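Local coordinates for protein dimethyl-sulfide monooxygenase (Hyphomicrobium sulfonivorans, PDB 6AK1) that oxidises dimethyl sulfide to methanethiol and formaldehyde with NADH and oxygen, as the FMN-using large subunit of a two-component monooxygenase, at residues Y299-P305 with I359-I364; L280-G286 with P369-P375. One frame throughout, in Å; residues are numbered along the deposited sequence.

Interaction 2 is sheet pairing: strand 276-284 and the short strand 370-372 run parallel, buried and joined by a ladder of backbone hydrogen bonds. Interaction 1 joins what lies next to those strands in the chain, the end of helix 289-300, which follows the first strand, and the end of helix 355-362, which precedes the second. It is only partly buried, has an exposed margin, and works mainly through side-chain packing. In sequence it is nested inside the loop that interaction 2 closes. The two also touch directly: Tyr-299 CD2 lies 3.8 Å from Ile-284 CD1, and Ile-364 O 3.4 Å from Val-370 CG2.

Interaction 1. Residues Y299-P305 with I359-I364; sequences YLSYANP and IRERCI
Leu-300 lays its side chain over the C-terminal part of the 359-364 segment: CD2 sits 3.6 Å from Arg-360 O and 3.7 Å from Ile-364 CD1, while CD1 comes within 3.4 Å of Glu-361 OE1. Its m,t rotamer points the branch across the gap. The fully extended Arg-360 (chi1 to chi3 all t) reaches across to Leu-300, with Leu-300 CB over one guanidinium face and NH2 3.7 Å from that CB. A type I beta turn from Leu-300 to Ala-303 follows helix 289-300, with Ala-303 N hydrogen-bonded to Leu-300 O at 2.9 Å. The chain then extends through Ala-303 and Asn-304, whose OD1 N-caps helix 305-316 by accepting a hydrogen bond from Gly-307 N. This short turn between helices belongs to the long helical excursion that leaves the luciferase-like TIM barrel after strand 276-284 and returns by way of strand 370-372; the exit of helix 355-362 packs against it. Closest CA pairs are Leu-300 with Glu-361 (6.9 Å), Ala-303 with Cys-363 (5.7 Å) and Pro-305 with Arg-360 (5.4 Å). Ala-303 CB meets Cys-363 CB at 3.5 Å, and Cys-363 SG lies 3.5 Å from Pro-305 CA. Pro-305 CB also approaches Ile-359 CG2 at 4.2 Å. At the buried end, Ile-364 CD1 touches Tyr-299 CB at 3.6 Å; the Tyr-299 ring leads away and meets His-25 edge-to-face.

Interaction 2. Residues L280-G286 with P369-P375; sequences LLTVITG and PVLVGGP
Four backbone hydrogen bonds zip the two strands together in the alternating pattern of a parallel pair: Thr-282 N to Pro-369 O (3.2 Å), Leu-371 N to Thr-282 O (2.8 Å), Ile-284 N to Leu-371 O (2.9 Å) and Gly-373 N to Ile-284 O (3.2 Å). Past the last rung, Thr-285 OG1 donates to Gly-373 O at 3.0 Å, and at the other end a water bridges Thr-282 OG1 (2.8 Å) and Pro-369 O (2.9 Å). The bridged pairs Thr-282/Val-370, Val-283/Leu-371 and Ile-284/Val-372 have CA atoms 4.8 to 4.9 Å apart; the axes approach to 4.8 Å and run 24° from parallel (signed crossing angle -24°). CA-H...O contacts fill in between, such as Val-372 CA to Ile-284 O at 3.3 Å. On the face of Thr-282, Ile-284, Val-370 and Val-372, Ile-284 CB lies 4.1 Å from Val-372 CG2. On the other, Leu-371 CB packs 4.1 Å from Leu-281 CD1, which also lies 3.8 Å from Pro-369 CG. Gly-374 is at the N-cap position of helix 375-388, which leads on to barrel strand 393-397. Strand 276-284 pairs within the TIM barrel with 243-246 and 393-397, leaving 370-372 as an extra short strand beside it. Helix 375-388 covers Val-283 and Leu-371, whereas helix 289-300 covers Ile-284 and Val-372.

Interaction 1. Residues Y299-P305 with I359-I364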
loop_
_atom_site.group_PDB
_atom_site.type_symbol
_atom_site.label_atom_id
_atom_site.label_comp_id
_atom_site.label_asym_id
_atom_site.label_seq_id
_atom_site.Cartn_x
_atom_site.Cartn_y
_atom_site.Cartn_z
ATOM N N TYR A 299 24.502 6.220 -8.048
ATOM C CA TYR A 299 23.691 6.097 -6.843
ATOM C C TYR A 299 24.402 5.265 -5.786
ATOM O O TYR A 299 24.490 5.668 -4.616
ATOM C CB TYR A 299 22.329 5.495 -7.190
ATOM C CG TYR A 299 21.494 6.398 -8.081
ATOM C CD1 TYR A 299 21.852 7.725 -8.291
ATOM C CD2 TYR A 299 20.350 5.930 -8.705
ATOM C CE1 TYR A 299 21.095 8.553 -9.110
ATOM C CE2 TYR A 299 19.587 6.750 -9.517
ATOM C CZ TYR A 299 19.960 8.054 -9.719
ATOM O OH TYR A 299 19.198 8.862 -10.547
ATOM N N LEU A 300 24.944 4.104 -6.183
ATOM C CA LEU A 300 25.599 3.235 -5.212
ATOM C C LEU A 300 26.777 3.917 -4.526
ATOM O O LEU A 300 27.104 3.577 -3.385
ATOM C CB LEU A 300 26.073 1.951 -5.873
ATOM C CG LEU A 300 25.043 0.861 -6.126
ATOM C CD1 LEU A 300 25.756 -0.436 -6.541
ATOM C CD2 LEU A 300 24.182 0.645 -4.898
ATOM N N SER A 301 27.428 4.881 -5.180
ATOM C CA SER A 301 28.540 5.541 -4.507
ATOM C C SER A 301 28.084 6.342 -3.295
ATOM O O SER A 301 28.917 6.651 -2.437
ATOM C CB SER A 301 29.316 6.440 -5.479
ATOM O OG SER A 301 28.574 7.590 -5.850
ATOM N N TYR A 302 26.781 6.655 -3.186
ATOM C CA TYR A 302 26.221 7.302 -2.001
ATOM C C TYR A 302 25.664 6.317 -0.983
ATOM O O TYR A 302 25.094 6.753 0.028
ATOM C CB TYR A 302 25.117 8.291 -2.397
ATOM C CG TYR A 302 25.667 9.508 -3.102
ATOM C CD1 TYR A 302 26.086 10.612 -2.375
ATOM C CD2 TYR A 302 25.804 9.532 -4.484
ATOM C CE1 TYR A 302 26.625 11.712 -3.002
ATOM C CE2 TYR A 302 26.334 10.633 -5.128
ATOM C CZ TYR A 302 26.744 11.720 -4.377
ATOM O OH TYR A 302 27.265 12.832 -4.994
ATOM N N ALA A 303 25.827 5.014 -1.212
ATOM C CA ALA A 303 25.176 4.019 -0.368
ATOM C C ALA A 303 25.638 4.143 1.080
ATOM O O ALA A 303 26.796 4.470 1.354
ATOM C CB ALA A 303 25.470 2.616 -0.888
ATOM N N ASN A 304 24.714 3.898 2.017
ATOM C CA ASN A 304 25.041 3.778 3.439
ATOM C C ASN A 304 24.723 2.348 3.855
ATOM O O ASN A 304 23.567 2.032 4.184
ATOM C CB ASN A 304 24.275 4.787 4.292
ATOM C CG ASN A 304 24.787 4.833 5.740
ATOM O OD1 ASN A 304 25.144 3.797 6.316
ATOM N ND2 ASN A 304 24.829 6.026 6.326
ATOM N N PRO A 305 25.719 1.446 3.841
ATOM C CA PRO A 305 25.437 0.038 4.194
ATOM C C PRO A 305 24.884 -0.134 5.596
ATOM O O PRO A 305 24.032 -1.002 5.816
ATOM C CB PRO A 305 26.806 -0.645 4.035
ATOM C CG PRO A 305 27.598 0.264 3.083
ATOM C CD PRO A 305 27.120 1.659 3.409
ATOM N N ILE A 359 25.613 -6.480 0.660
ATOM C CA ILE A 359 24.854 -5.457 1.386
ATOM C C ILE A 359 24.985 -4.099 0.700
ATOM O O ILE A 359 24.012 -3.331 0.624
ATOM C CB ILE A 359 25.308 -5.380 2.858
ATOM C CG1 ILE A 359 24.994 -6.684 3.594
ATOM C CG2 ILE A 359 24.655 -4.184 3.566
ATOM C CD1 ILE A 359 23.594 -7.210 3.336
ATOM N N ARG A 360 26.186 -3.781 0.196
ATOM C CA ARG A 360 26.392 -2.514 -0.500
ATOM C C ARG A 360 25.514 -2.417 -1.746
ATOM O O ARG A 360 24.835 -1.404 -1.956
ATOM C CB ARG A 360 27.871 -2.329 -0.863
ATOM C CG ARG A 360 28.146 -1.006 -1.590
ATOM C CD ARG A 360 29.577 -0.877 -2.092
ATOM N NE ARG A 360 29.700 0.266 -3.001
ATOM C CZ ARG A 360 29.563 0.193 -4.325
ATOM N NH1 ARG A 360 29.314 -0.980 -4.911
ATOM N NH2 ARG A 360 29.674 1.295 -5.065
ATOM N N GLU A 361 25.507 -3.464 -2.584
ATOM C CA GLU A 361 24.609 -3.475 -3.740
ATOM C C GLU A 361 23.152 -3.366 -3.314
ATOM O O GLU A 361 22.346 -2.730 -4.003
ATOM C CB GLU A 361 24.801 -4.743 -4.577
ATOM C CG GLU A 361 26.161 -4.889 -5.224
ATOM C CD GLU A 361 26.159 -4.511 -6.699
ATOM O OE1 GLU A 361 26.932 -3.598 -7.068
ATOM O OE2 GLU A 361 25.399 -5.131 -7.484
ATOM N N ARG A 362 22.787 -4.001 -2.198
ATOM C CA ARG A 362 21.397 -3.988 -1.748
ATOM C C ARG A 362 20.981 -2.650 -1.136
ATOM O O ARG A 362 19.791 -2.460 -0.862
ATOM C CB ARG A 362 21.152 -5.134 -0.756
ATOM C CG ARG A 362 21.442 -6.550 -1.320
ATOM C CD ARG A 362 20.853 -6.765 -2.724
ATOM N NE ARG A 362 19.437 -6.427 -2.760
ATOM C CZ ARG A 362 18.767 -6.094 -3.858
ATOM N NH1 ARG A 362 19.393 -6.070 -5.023
ATOM N NH2 ARG A 362 17.475 -5.775 -3.782
ATOM N N CYS A 363 21.910 -1.709 -0.949
ATOM C CA CYS A 363 21.520 -0.365 -0.535
ATOM C C CYS A 363 20.545 0.292 -1.503
ATOM O O CYS A 363 19.962 1.321 -1.153
ATOM C CB CYS A 363 22.748 0.527 -0.366
ATOM S SG CYS A 363 23.662 0.192 1.148
ATOM N N ILE A 364 20.375 -0.256 -2.705
ATOM C CA ILE A 364 19.280 0.095 -3.609
ATOM C C ILE A 364 18.390 -1.127 -3.771
ATOM O O ILE A 364 18.868 -2.204 -4.153
ATOM C CB ILE A 364 19.789 0.544 -4.987
ATOM C CG1 ILE A 364 20.546 1.868 -4.882
ATOM C CG2 ILE A 364 18.617 0.646 -5.964
ATOM C CD1 ILE A 364 21.153 2.296 -6.189
#

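Interaction 2. Residues L280-G286 with P369-P375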
loop_
_atom_site.group_PDB
_atom_site.type_symbol
_atom_site.label_atom_id
_atom_site.label_comp_id
_atom_site.label_asym_id
_atom_site.label_seq_id
_atom_site.Cartn_x
_atom_site.Cartn_y
_atom_site.Cartn_z
ATOM N N LEU A 280 6.739 -5.256 -5.784
ATOM C CA LEU A 280 7.766 -4.261 -5.532
ATOM C C LEU A 280 8.859 -4.371 -6.594
ATOM O O LEU A 280 9.298 -5.473 -6.939
ATOM C CB LEU A 280 8.338 -4.449 -4.127
ATOM C CG LEU A 280 9.614 -3.677 -3.773
ATOM C CD1 LEU A 280 9.291 -2.205 -3.747
ATOM C CD2 LEU A 280 10.151 -4.118 -2.431
ATOM N N LEU A 281 9.284 -3.223 -7.121
ATOM C CA LEU A 281 10.313 -3.158 -8.149
ATOM C C LEU A 281 10.927 -1.769 -8.129
ATOM O O LEU A 281 10.213 -0.770 -7.965
ATOM C CB LEU A 281 9.759 -3.452 -9.547
ATOM C CG LEU A 281 10.770 -3.513 -10.702
ATOM C CD1 LEU A 281 11.758 -4.709 -10.552
ATOM C CD2 LEU A 281 10.036 -3.625 -12.008
ATOM N N THR A 282 12.249 -1.718 -8.288
ATOM C CA THR A 282 12.998 -0.477 -8.452
ATOM C C THR A 282 13.621 -0.462 -9.840
ATOM O O THR A 282 14.378 -1.373 -10.195
ATOM C CB THR A 282 14.086 -0.350 -7.387
ATOM O OG1 THR A 282 13.490 -0.478 -6.090
ATOM C CG2 THR A 282 14.807 0.998 -7.518
ATOM N N VAL A 283 13.335 0.581 -10.607
ATOM C CA VAL A 283 13.807 0.719 -11.975
ATOM C C VAL A 283 14.799 1.875 -12.026
ATOM O O VAL A 283 14.451 3.016 -11.694
ATOM C CB VAL A 283 12.642 0.948 -12.948
ATOM C CG1 VAL A 283 13.165 1.202 -14.373
ATOM C CG2 VAL A 283 11.694 -0.237 -12.916
ATOM N N ILE A 284 16.032 1.579 -12.435
ATOM C CA ILE A 284 17.022 2.592 -12.783
ATOM C C ILE A 284 17.187 2.548 -14.294
ATOM O O ILE A 284 17.584 1.512 -14.851
ATOM C CB ILE A 284 18.377 2.357 -12.088
ATOM C CG1 ILE A 284 18.215 2.025 -10.595
ATOM C CG2 ILE A 284 19.315 3.564 -12.305
ATOM C CD1 ILE A 284 17.940 3.221 -9.716
ATOM N N THR A 285 16.905 3.661 -14.969
ATOM C CA THR A 285 16.940 3.637 -16.427
ATOM C C THR A 285 17.589 4.917 -16.957
ATOM O O THR A 285 18.120 5.741 -16.201
ATOM C CB THR A 285 15.532 3.412 -17.000
ATOM O OG1 THR A 285 15.596 3.429 -18.433
ATOM C CG2 THR A 285 14.583 4.496 -16.541
ATOM N N GLY A 286 17.525 5.056 -18.280
ATOM C CA GLY A 286 18.202 6.109 -19.014
ATOM C C GLY A 286 18.137 5.804 -20.501
ATOM O O GLY A 286 17.439 4.880 -20.931
ATOM N N PRO A 369 13.459 -6.737 -6.164
ATOM C CA PRO A 369 14.335 -6.753 -7.337
ATOM C C PRO A 369 14.640 -5.349 -7.845
ATOM O O PRO A 369 13.858 -4.407 -7.684
ATOM C CB PRO A 369 13.538 -7.566 -8.368
ATOM C CG PRO A 369 12.098 -7.426 -7.924
ATOM C CD PRO A 369 12.116 -7.273 -6.441
ATOM N N VAL A 370 15.812 -5.221 -8.458
ATOM C CA VAL A 370 16.271 -3.983 -9.075
ATOM C C VAL A 370 16.459 -4.246 -10.562
ATOM O O VAL A 370 17.093 -5.236 -10.950
ATOM C CB VAL A 370 17.580 -3.493 -8.432
ATOM C CG1 VAL A 370 18.053 -2.203 -9.084
ATOM C CG2 VAL A 370 17.383 -3.323 -6.947
ATOM N N LEU A 371 15.908 -3.373 -11.392
ATOM C CA LEU A 371 15.939 -3.545 -12.839
ATOM C C LEU A 371 16.674 -2.355 -13.440
ATOM O O LEU A 371 16.201 -1.216 -13.349
ATOM C CB LEU A 371 14.521 -3.682 -13.394
ATOM C CG LEU A 371 14.303 -3.562 -14.900
ATOM C CD1 LEU A 371 15.210 -4.540 -15.689
ATOM C CD2 LEU A 371 12.826 -3.780 -15.234
ATOM N N VAL A 372 17.831 -2.618 -14.045
ATOM C CA VAL A 372 18.704 -1.590 -14.605
ATOM C C VAL A 372 18.825 -1.830 -16.106
ATOM O O VAL A 372 19.113 -2.951 -16.532
ATOM C CB VAL A 372 20.091 -1.611 -13.933
ATOM C CG1 VAL A 372 21.017 -0.590 -14.558
ATOM C CG2 VAL A 372 19.965 -1.387 -12.429
ATOM N N GLY A 373 18.585 -0.792 -16.902
ATOM C CA GLY A 373 18.704 -0.923 -18.343
ATOM C C GLY A 373 18.119 0.275 -19.057
ATOM O O GLY A 373 17.512 1.164 -18.448
ATOM N N GLY A 374 18.337 0.296 -20.378
ATOM C CA GLY A 374 17.673 1.242 -21.247
ATOM C C GLY A 374 16.233 0.837 -21.504
ATOM O O GLY A 374 15.739 -0.173 -20.995
ATOM N N PRO A 375 15.537 1.636 -22.325
ATOM C CA PRO A 375 14.084 1.420 -22.500
ATOM C C PRO A 375 13.698 0.033 -22.996
ATOM O O PRO A 375 12.725 -0.541 -22.492
ATOM C CB PRO A 375 13.692 2.513 -23.506
ATOM C CG PRO A 375 14.747 3.575 -23.331
ATOM C CD PRO A 375 16.015 2.829 -23.049
HETATM O O HOH W 1 13.301 -3.097 -5.206
#